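Local atomic coordinates of tubulin-like protein CetZ2 (Haloferax volcanii, PDB entry 4B45), a protein that binds and hydrolyses GTP as a cytoskeletal protein of the tubulin and FtsZ kind and takes part in the control of archaeal cell shape. Residues Leu162-Asn165 with Asp166-Arg169; Glu177-Asp180 with Ala181-Glu184; Lys280-Glu283 with Arg284-Trp288. One frame throughout, in Å; residues are numbered along the deposited sequence.

Overall arrangement
Along the chain the three contacts lie in series, each a local contact within one continuous stretch that closes before the next begins, so none encloses or crosses another. Contact 1 closes the short turn at the end of strand 159-164, in the GTPase domain. Contact 2 is one stretch of helix 175-196, the next helix in the chain, and the two touch where I182 packs against N165 and F168; both hold the guanine nucleotide, their centres about 10 Å apart. Contact 3 lies far off, on helix 279-293 between strands 263-272 and 298-304 of the C-terminal domain, its nearest atoms about 17 Å from contact 1 and about 22 Å from contact 2.

Contact 1 of 3, residues Leu162-Asn165 with Asp166-Arg169. With GSP (5'-guanosine-diphosphate-monothiophosphate), chain C.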
loop_
_atom_site.group_PDB
_atom_site.type_symbol
_atom_site.label_atom_id
_atom_site.label_comp_id
_atom_site.label_asym_id
_atom_site.label_seq_id
_atom_site.Cartn_x
_atom_site.Cartn_y
_atom_site.Cartn_z
ATOM N N LEU A 162 1.837 4.770 -2.122
ATOM C CA LEU A 162 2.962 5.115 -1.258
ATOM C C LEU A 162 2.622 5.096 0.218
ATOM O O LEU A 162 1.584 5.606 0.642
ATOM C CB LEU A 162 3.515 6.495 -1.612
ATOM C CG LEU A 162 4.429 6.642 -2.829
ATOM C CD1 LEU A 162 4.912 8.098 -2.943
ATOM C CD2 LEU A 162 5.613 5.673 -2.737
ATOM N N VAL A 163 3.529 4.519 0.995
ATOM C CA VAL A 163 3.479 4.572 2.442
ATOM C C VAL A 163 4.644 5.408 2.941
ATOM O O VAL A 163 5.811 5.067 2.718
ATOM C CB VAL A 163 3.645 3.163 3.042
ATOM C CG1 VAL A 163 3.695 3.237 4.564
ATOM C CG2 VAL A 163 2.538 2.253 2.564
ATOM N N ASP A 164 4.332 6.499 3.624
ATOM C CA ASP A 164 5.349 7.317 4.270
ATOM C C ASP A 164 5.589 6.831 5.712
ATOM O O ASP A 164 4.712 6.961 6.570
ATOM C CB ASP A 164 4.889 8.776 4.244
ATOM C CG ASP A 164 5.901 9.733 4.848
ATOM O OD1 ASP A 164 7.065 9.340 5.102
ATOM O OD2 ASP A 164 5.523 10.906 5.056
ATOM N N ASN A 165 6.767 6.261 5.975
ATOM C CA ASN A 165 7.102 5.778 7.314
ATOM C C ASN A 165 6.972 6.861 8.374
ATOM O O ASN A 165 6.582 6.596 9.512
ATOM C CB ASN A 165 8.529 5.197 7.355
ATOM C CG ASN A 165 8.580 3.741 6.913
ATOM O OD1 ASN A 165 7.547 3.159 6.568
ATOM N ND2 ASN A 165 9.791 3.143 6.916
ATOM N N ASP A 166 7.325 8.083 8.001
ATOM C CA ASP A 166 7.181 9.220 8.898
ATOM C C ASP A 166 5.715 9.513 9.250
ATOM O O ASP A 166 5.451 10.208 10.225
ATOM C CB ASP A 166 7.825 10.471 8.289
ATOM C CG ASP A 166 9.320 10.526 8.515
ATOM O OD1 ASP A 166 9.832 9.723 9.325
ATOM O OD2 ASP A 166 9.987 11.375 7.886
ATOM N N ALA A 167 4.765 8.992 8.468
ATOM C CA ALA A 167 3.347 9.249 8.745
ATOM C C ALA A 167 2.827 8.391 9.901
ATOM O O ALA A 167 1.753 8.642 10.443
ATOM C CB ALA A 167 2.499 9.025 7.504
ATOM N N PHE A 168 3.594 7.375 10.276
ATOM C CA PHE A 168 3.150 6.433 11.298
ATOM C C PHE A 168 4.184 6.335 12.407
ATOM O O PHE A 168 5.148 5.567 12.314
ATOM C CB PHE A 168 2.906 5.074 10.659
ATOM C CG PHE A 168 1.916 5.120 9.537
ATOM C CD1 PHE A 168 0.554 5.135 9.803
ATOM C CD2 PHE A 168 2.339 5.196 8.226
ATOM C CE1 PHE A 168 -0.373 5.193 8.773
ATOM C CE2 PHE A 168 1.402 5.268 7.187
ATOM C CZ PHE A 168 0.058 5.264 7.461
ATOM N N ARG A 169 3.981 7.144 13.441
ATOM C CA ARG A 169 4.919 7.267 14.545
ATOM C C ARG A 169 4.159 7.303 15.858
ATOM O O ARG A 169 3.077 7.877 15.947
ATOM C CB ARG A 169 5.722 8.558 14.424
ATOM C CG ARG A 169 6.254 8.853 13.031
ATOM C CD ARG A 169 7.320 9.918 13.122
ATOM N NE ARG A 169 8.344 9.469 14.047
ATOM C CZ ARG A 169 9.549 9.054 13.674
ATOM N NH1 ARG A 169 9.886 9.081 12.391
ATOM N NH2 ARG A 169 10.422 8.640 14.587
HETATM P PG GSP C . 19.592 -3.444 1.923
HETATM O O3B GSP C . 18.411 -4.052 1.025
HETATM S S1G GSP C . 19.380 -1.462 2.476
HETATM O O2G GSP C . 19.780 -4.304 3.207
HETATM O O3G GSP C . 20.770 -3.486 1.034
HETATM P PB GSP C . 16.845 -4.039 1.341
HETATM O O1B GSP C . 16.325 -5.344 1.890
HETATM O O2B GSP C . 16.121 -3.766 0.030
HETATM P PA GSP C . 15.147 -2.760 3.174
HETATM O O1A GSP C . 15.301 -3.046 4.644
HETATM O O2A GSP C . 14.012 -3.602 2.653
HETATM O O3A GSP C . 16.495 -2.920 2.388
HETATM O "O5'" GSP C . 14.695 -1.294 2.930
HETATM C "C5'" GSP C . 15.095 -0.233 3.730
HETATM C "C4'" GSP C . 14.043 0.782 3.876
HETATM O "O4'" GSP C . 12.845 0.187 4.279
HETATM C "C3'" GSP C . 14.366 1.782 4.911
HETATM O "O3'" GSP C . 13.732 2.944 4.536
HETATM C "C2'" GSP C . 13.753 1.264 6.130
HETATM O "O2'" GSP C . 13.399 2.319 6.958
HETATM C "C1'" GSP C . 12.550 0.626 5.629
HETATM N N9 GSP C . 12.094 -0.540 6.359
HETATM C C8 GSP C . 12.840 -1.573 6.765
HETATM N N7 GSP C . 12.046 -2.483 7.361
HETATM C C5 GSP C . 10.760 -2.021 7.321
HETATM C C6 GSP C . 9.524 -2.557 7.775
HETATM O O6 GSP C . 9.451 -3.777 8.421
HETATM N N1 GSP C . 8.399 -1.827 7.582
HETATM C C2 GSP C . 8.453 -0.629 6.958
HETATM N N2 GSP C . 7.195 0.105 6.775
HETATM N N3 GSP C . 9.596 -0.089 6.505
HETATM C C4 GSP C . 10.781 -0.782 6.688
#
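N165 accepts F168 N on its backbone O at 3.2 Å and turns its side-chain amide to the nucleotide. This GTP-binding residue lies beside the guanine and bonds it twice, OD1 accepting from GSP N2 at 3.1 Å while ND2 donates to GSP N3 at 3.3 Å. Donor and acceptor are thus both used on the side of the base that carries N2. E138, Y179 and I182 pack close to this amide. The turn that sets N165 is closed by A167 N, which donates to D164 O over 2.8 Å. The side chain of D164 takes part as well. With CG anti to the backbone N (chi1 -178°), its carboxylate folds forward along the chain, and OD1 receives D166 N at 3.2 Å from above the carboxylate plane. This is the loop after a parallel strand, 159-164, of the Rossmann-like GTPase domain of the tubulin and FtsZ family; it lies at the C-terminal ends of the parallel strands, where such folds bind nucleotide. The F168 ring lies against the strand end, CD2 3.4 Å from D164 O, and its CE2 meets V163 CG1 at 4.0 Å, the two side chains crossing at about a right angle. In the next shell, the D164 carboxylate is held by a salt bridge from OD1 to R324, and D166 OD2 accepts the backbone N of A136. These partners probably ease the closeness of the two carboxylates, D164 OD1 and D166 OD2 being 4.5 Å apart. R169 arches back, bent at chi3, and brings NH1 to D166 OD1 in the plane of its guanidinium, a salt bridge whose hydrogen bond is weak.

Contact 2 of 3, residues Glu177-Asp180 with Ala181-Glu184. With GSP (5'-guanosine-diphosphate-monothiophosphate), chain C.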
loop_
_atom_site.group_PDB
_atom_site.type_symbol
_atom_site.label_atom_id
_atom_site.label_comp_id
_atom_site.label_asym_id
_atom_site.label_seq_id
_atom_site.Cartn_x
_atom_site.Cartn_y
_atom_site.Cartn_z
ATOM N N GLU A 177 9.165 -2.268 17.039
ATOM C CA GLU A 177 7.749 -1.968 17.264
ATOM C C GLU A 177 7.245 -0.949 16.254
ATOM O O GLU A 177 6.142 -1.084 15.708
ATOM C CB GLU A 177 7.506 -1.426 18.681
ATOM C CG GLU A 177 7.440 -2.481 19.781
ATOM C CD GLU A 177 7.388 -1.876 21.195
ATOM O OE1 GLU A 177 7.424 -0.629 21.336
ATOM O OE2 GLU A 177 7.311 -2.661 22.167
ATOM N N GLY A 178 8.051 0.084 16.021
ATOM C CA GLY A 178 7.707 1.104 15.050
ATOM C C GLY A 178 7.402 0.496 13.701
ATOM O O GLY A 178 6.348 0.751 13.117
ATOM N N TYR A 179 8.327 -0.328 13.213
ATOM C CA TYR A 179 8.183 -0.956 11.904
ATOM C C TYR A 179 6.984 -1.882 11.864
ATOM O O TYR A 179 6.220 -1.853 10.909
ATOM C CB TYR A 179 9.432 -1.744 11.538
ATOM C CG TYR A 179 10.570 -0.902 11.013
ATOM C CD1 TYR A 179 10.334 0.165 10.157
ATOM C CD2 TYR A 179 11.888 -1.190 11.366
ATOM C CE1 TYR A 179 11.379 0.930 9.670
ATOM C CE2 TYR A 179 12.932 -0.434 10.890
ATOM C CZ TYR A 179 12.677 0.625 10.040
ATOM O OH TYR A 179 13.725 1.381 9.566
ATOM N N ASP A 180 6.831 -2.717 12.889
ATOM C CA ASP A 180 5.656 -3.576 12.974
ATOM C C ASP A 180 4.358 -2.763 13.012
ATOM O O ASP A 180 3.394 -3.107 12.326
ATOM C CB ASP A 180 5.744 -4.502 14.187
ATOM C CG ASP A 180 6.703 -5.644 13.967
ATOM O OD1 ASP A 180 7.121 -5.837 12.808
ATOM O OD2 ASP A 180 7.034 -6.354 14.942
ATOM N N ALA A 181 4.342 -1.678 13.791
ATOM C CA ALA A 181 3.156 -0.822 13.886
ATOM C C ALA A 181 2.821 -0.210 12.546
ATOM O O ALA A 181 1.655 -0.119 12.183
ATOM C CB ALA A 181 3.336 0.284 14.945
ATOM N N ILE A 182 3.836 0.216 11.802
ATOM C CA ILE A 182 3.583 0.752 10.463
ATOM C C ILE A 182 3.014 -0.320 9.554
ATOM O O ILE A 182 2.023 -0.108 8.854
ATOM C CB ILE A 182 4.858 1.265 9.796
ATOM C CG1 ILE A 182 5.466 2.412 10.604
ATOM C CG2 ILE A 182 4.562 1.703 8.365
ATOM C CD1 ILE A 182 6.868 2.793 10.143
ATOM N N ASN A 183 3.640 -1.486 9.572
ATOM C CA ASN A 183 3.199 -2.566 8.711
ATOM C C ASN A 183 1.766 -2.969 9.017
ATOM O O ASN A 183 0.972 -3.255 8.112
ATOM C CB ASN A 183 4.112 -3.779 8.866
ATOM C CG ASN A 183 5.507 -3.523 8.364
ATOM O OD1 ASN A 183 5.757 -2.561 7.625
ATOM N ND2 ASN A 183 6.431 -4.388 8.750
ATOM N N GLU A 184 1.440 -2.996 10.302
ATOM C CA GLU A 184 0.120 -3.423 10.726
ATOM C C GLU A 184 -0.966 -2.417 10.332
ATOM O O GLU A 184 -2.085 -2.804 9.976
ATOM C CB GLU A 184 0.105 -3.671 12.230
ATOM C CG GLU A 184 0.704 -5.000 12.636
ATOM C CD GLU A 184 -0.303 -6.132 12.571
ATOM O OE1 GLU A 184 -0.908 -6.337 11.492
ATOM O OE2 GLU A 184 -0.490 -6.820 13.601
HETATM P PG GSP C . 19.592 -3.444 1.923
HETATM O O3B GSP C . 18.411 -4.052 1.025
HETATM S S1G GSP C . 19.380 -1.462 2.476
HETATM O O2G GSP C . 19.780 -4.304 3.207
HETATM O O3G GSP C . 20.770 -3.486 1.034
HETATM P PB GSP C . 16.845 -4.039 1.341
HETATM O O1B GSP C . 16.325 -5.344 1.890
HETATM O O2B GSP C . 16.121 -3.766 0.030
HETATM P PA GSP C . 15.147 -2.760 3.174
HETATM O O1A GSP C . 15.301 -3.046 4.644
HETATM O O2A GSP C . 14.012 -3.602 2.653
HETATM O O3A GSP C . 16.495 -2.920 2.388
HETATM O "O5'" GSP C . 14.695 -1.294 2.930
HETATM C "C5'" GSP C . 15.095 -0.233 3.730
HETATM C "C4'" GSP C . 14.043 0.782 3.876
HETATM O "O4'" GSP C . 12.845 0.187 4.279
HETATM C "C3'" GSP C . 14.366 1.782 4.911
HETATM O "O3'" GSP C . 13.732 2.944 4.536
HETATM C "C2'" GSP C . 13.753 1.264 6.130
HETATM O "O2'" GSP C . 13.399 2.319 6.958
HETATM C "C1'" GSP C . 12.550 0.626 5.629
HETATM N N9 GSP C . 12.094 -0.540 6.359
HETATM C C8 GSP C . 12.840 -1.573 6.765
HETATM N N7 GSP C . 12.046 -2.483 7.361
HETATM C C5 GSP C . 10.760 -2.021 7.321
HETATM C C6 GSP C . 9.524 -2.557 7.775
HETATM O O6 GSP C . 9.451 -3.777 8.421
HETATM N N1 GSP C . 8.399 -1.827 7.582
HETATM C C2 GSP C . 8.453 -0.629 6.958
HETATM N N2 GSP C . 7.195 0.105 6.775
HETATM N N3 GSP C . 9.596 -0.089 6.505
HETATM C C4 GSP C . 10.781 -0.782 6.688
HETATM O O HOH W 1 5.790 -6.621 10.590
#
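Y179 and N183, one helical turn apart, both reach the guanine, while their backbones are joined by N183 N to Y179 O at 2.9 Å. The tyrosine ring lies over one face of the base: GSP C5 sits 3.6 Å above the ring plane, displaced toward the rim in an offset stack. With CG beside the backbone N (chi1 -80°), the ring runs outward along the base, and its OH donates to the ribose O2' at 2.8 Å. A phenylalanine here would probably leave the ribose O2' without the bond from this hydroxyl. N183 has nearly the same first torsion (-66°), yet its amide meets the edge of the base: OD1 accepts GSP N1 at 2.7 Å and, more weakly, GSP N2, while ND2 donates to GSP O6 at 3.1 Å. Acceptor and donor match the lactam edge of the base, a pattern consistent with recognition of guanine. All this belongs to helix 175-196, which follows strand 159-164 and, as the central helix of the tubulin and FtsZ fold, leads from the GTPase domain to the C-terminal one. Its backbone ladder is regular, from A181 N on E177 O to E184 N on D180 O. I182 faces the same pocket; its CG2 comes 3.5 Å from GSP N2, and its CD1 lies 4.3 Å from Y179 CD1. The N183 amide is also tied to solvent: a water accepts from ND2 at 3.0 Å and donates to D180 OD1, linking the carboxylate to the amide. The N183 side chain also packs on K14, L15 and A18 of helix 9-26.

Contact 3 of 3, residues Lys280-Glu283 with Arg284-Trp288; sequences KGVE and RARRW
The backbone of this stretch is regular alpha-helix: four i to i+4 bonds join the two halves, from R284 N on K280 O at 3.0 Å to R287 N on E283 O at 3.1 Å. It is the connecting helix, 279-293, of a beta-alpha-beta unit in the C-terminal domain, between strands 263-272 and 298-304 and away from the nucleotide. Two pairs of side chains one turn apart lie side by side and point the same way. In the first, the K280 chain, bent at chi2 and chi3, runs along R284 and lays CE over one face of the guanidinium, 3.5 Å from R284 NH2. The two positive ends come together there, K280 NZ standing 3.2 Å from R284 NH2 with both atoms donors, an approach that is likely to cost some electrostatic energy on this exposed surface. R284 gets there by a bend at chi2 (-65°), which turns its chain back toward the lysine; its CG also touches K280 O at 3.2 Å. E283, carrying the opposite charge, forms a salt bridge through OE2 with R279. A285, buried, packs on V243 and T247 of helix 240-252; R284 and W288 also touch that helix, at M244 and R248. G281 is buried, and its O accepts A285 N. In the second pair a methyl group packs on a guanidinium face. R286, extended from CG to NE and with D302 as a weak, long ion-pair partner of its NH2, runs alongside V282, whose CG1 stands anti to the backbone N (chi1 172°). That methyl lies over one face of the guanidinium, offset toward its rim, with V282 CG1 3.3 Å from R286 NE and 3.5 Å from R286 CZ.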
loop_
_atom_site.group_PDB
_atom_site.type_symbol
_atom_site.label_atom_id
_atom_site.label_comp_id
_atom_site.label_asym_id
_atom_site.label_seq_id
_atom_site.Cartn_x
_atom_site.Cartn_y
_atom_site.Cartn_z
ATOM N N LYS A 280 -27.692 10.615 4.055
ATOM C CA LYS A 280 -27.251 11.990 3.883
ATOM C C LYS A 280 -25.770 12.159 4.248
ATOM O O LYS A 280 -25.045 12.963 3.636
ATOM C CB LYS A 280 -28.140 12.941 4.686
ATOM C CG LYS A 280 -27.674 14.379 4.644
ATOM C CD LYS A 280 -28.800 15.316 4.293
ATOM C CE LYS A 280 -29.082 15.311 2.805
ATOM N NZ LYS A 280 -30.128 16.337 2.466
ATOM N N GLY A 281 -25.317 11.391 5.233
ATOM C CA GLY A 281 -23.909 11.413 5.598
ATOM C C GLY A 281 -23.008 10.996 4.449
ATOM O O GLY A 281 -22.035 11.689 4.109
ATOM N N VAL A 282 -23.335 9.857 3.842
ATOM C CA VAL A 282 -22.541 9.312 2.739
ATOM C C VAL A 282 -22.544 10.239 1.523
ATOM O O VAL A 282 -21.491 10.515 0.939
ATOM C CB VAL A 282 -23.065 7.929 2.314
ATOM C CG1 VAL A 282 -22.374 7.452 1.037
ATOM C CG2 VAL A 282 -22.849 6.930 3.429
ATOM N N GLU A 283 -23.725 10.730 1.160
ATOM C CA GLU A 283 -23.880 11.600 0.002
ATOM C C GLU A 283 -23.052 12.859 0.178
ATOM O O GLU A 283 -22.242 13.207 -0.682
ATOM C CB GLU A 283 -25.362 11.947 -0.236
ATOM C CG GLU A 283 -26.194 10.761 -0.718
ATOM C CD GLU A 283 -27.668 11.111 -0.978
ATOM O OE1 GLU A 283 -28.197 12.043 -0.330
ATOM O OE2 GLU A 283 -28.298 10.444 -1.829
ATOM N N ARG A 284 -23.247 13.536 1.304
ATOM C CA ARG A 284 -22.463 14.729 1.619
ATOM C C ARG A 284 -20.968 14.452 1.749
ATOM O O ARG A 284 -20.149 15.283 1.333
ATOM C CB ARG A 284 -22.997 15.405 2.884
ATOM C CG ARG A 284 -24.412 15.955 2.684
ATOM C CD ARG A 284 -24.418 17.087 1.659
ATOM N NE ARG A 284 -25.752 17.308 1.105
ATOM C CZ ARG A 284 -26.696 18.036 1.694
ATOM N NH1 ARG A 284 -26.464 18.607 2.866
ATOM N NH2 ARG A 284 -27.879 18.183 1.115
ATOM N N ALA A 285 -20.589 13.296 2.295
ATOM C CA ALA A 285 -19.146 12.995 2.437
ATOM C C ALA A 285 -18.447 12.834 1.086
ATOM O O ALA A 285 -17.345 13.337 0.881
ATOM C CB ALA A 285 -18.907 11.768 3.308
ATOM N N ARG A 286 -19.105 12.147 0.162
ATOM C CA ARG A 286 -18.573 11.978 -1.179
ATOM C C ARG A 286 -18.487 13.320 -1.881
ATOM O O ARG A 286 -17.518 13.600 -2.579
ATOM C CB ARG A 286 -19.473 11.048 -1.994
ATOM C CG ARG A 286 -19.566 9.645 -1.443
ATOM C CD ARG A 286 -20.549 8.843 -2.269
ATOM N NE ARG A 286 -20.679 7.468 -1.797
ATOM C CZ ARG A 286 -21.604 6.627 -2.242
ATOM N NH1 ARG A 286 -22.467 7.038 -3.158
ATOM N NH2 ARG A 286 -21.677 5.390 -1.767
ATOM N N ARG A 287 -19.523 14.143 -1.720
ATOM C CA ARG A 287 -19.554 15.440 -2.380
ATOM C C ARG A 287 -18.413 16.305 -1.853
ATOM O O ARG A 287 -17.731 16.993 -2.619
ATOM C CB ARG A 287 -20.911 16.129 -2.173
ATOM C CG ARG A 287 -20.952 17.573 -2.636
ATOM C CD ARG A 287 -22.389 18.082 -2.690
ATOM N NE ARG A 287 -22.486 19.536 -2.575
ATOM C CZ ARG A 287 -22.834 20.183 -1.463
ATOM N NH1 ARG A 287 -23.127 19.508 -0.356
ATOM N NH2 ARG A 287 -22.890 21.509 -1.455
ATOM N N TRP A 288 -18.210 16.264 -0.537
ATOM C CA TRP A 288 -17.063 16.938 0.066
ATOM C C TRP A 288 -15.707 16.497 -0.523
ATOM O O TRP A 288 -14.837 17.337 -0.769
ATOM C CB TRP A 288 -17.035 16.759 1.588
ATOM C CG TRP A 288 -15.873 17.503 2.176
ATOM C CD1 TRP A 288 -15.842 18.815 2.538
ATOM C CD2 TRP A 288 -14.561 16.989 2.415
ATOM N NE1 TRP A 288 -14.592 19.150 2.998
ATOM C CE2 TRP A 288 -13.788 18.047 2.940
ATOM C CE3 TRP A 288 -13.965 15.734 2.249
ATOM C CZ2 TRP A 288 -12.445 17.892 3.302
ATOM C CZ3 TRP A 288 -12.631 15.578 2.608
ATOM C CH2 TRP A 288 -11.887 16.652 3.129
#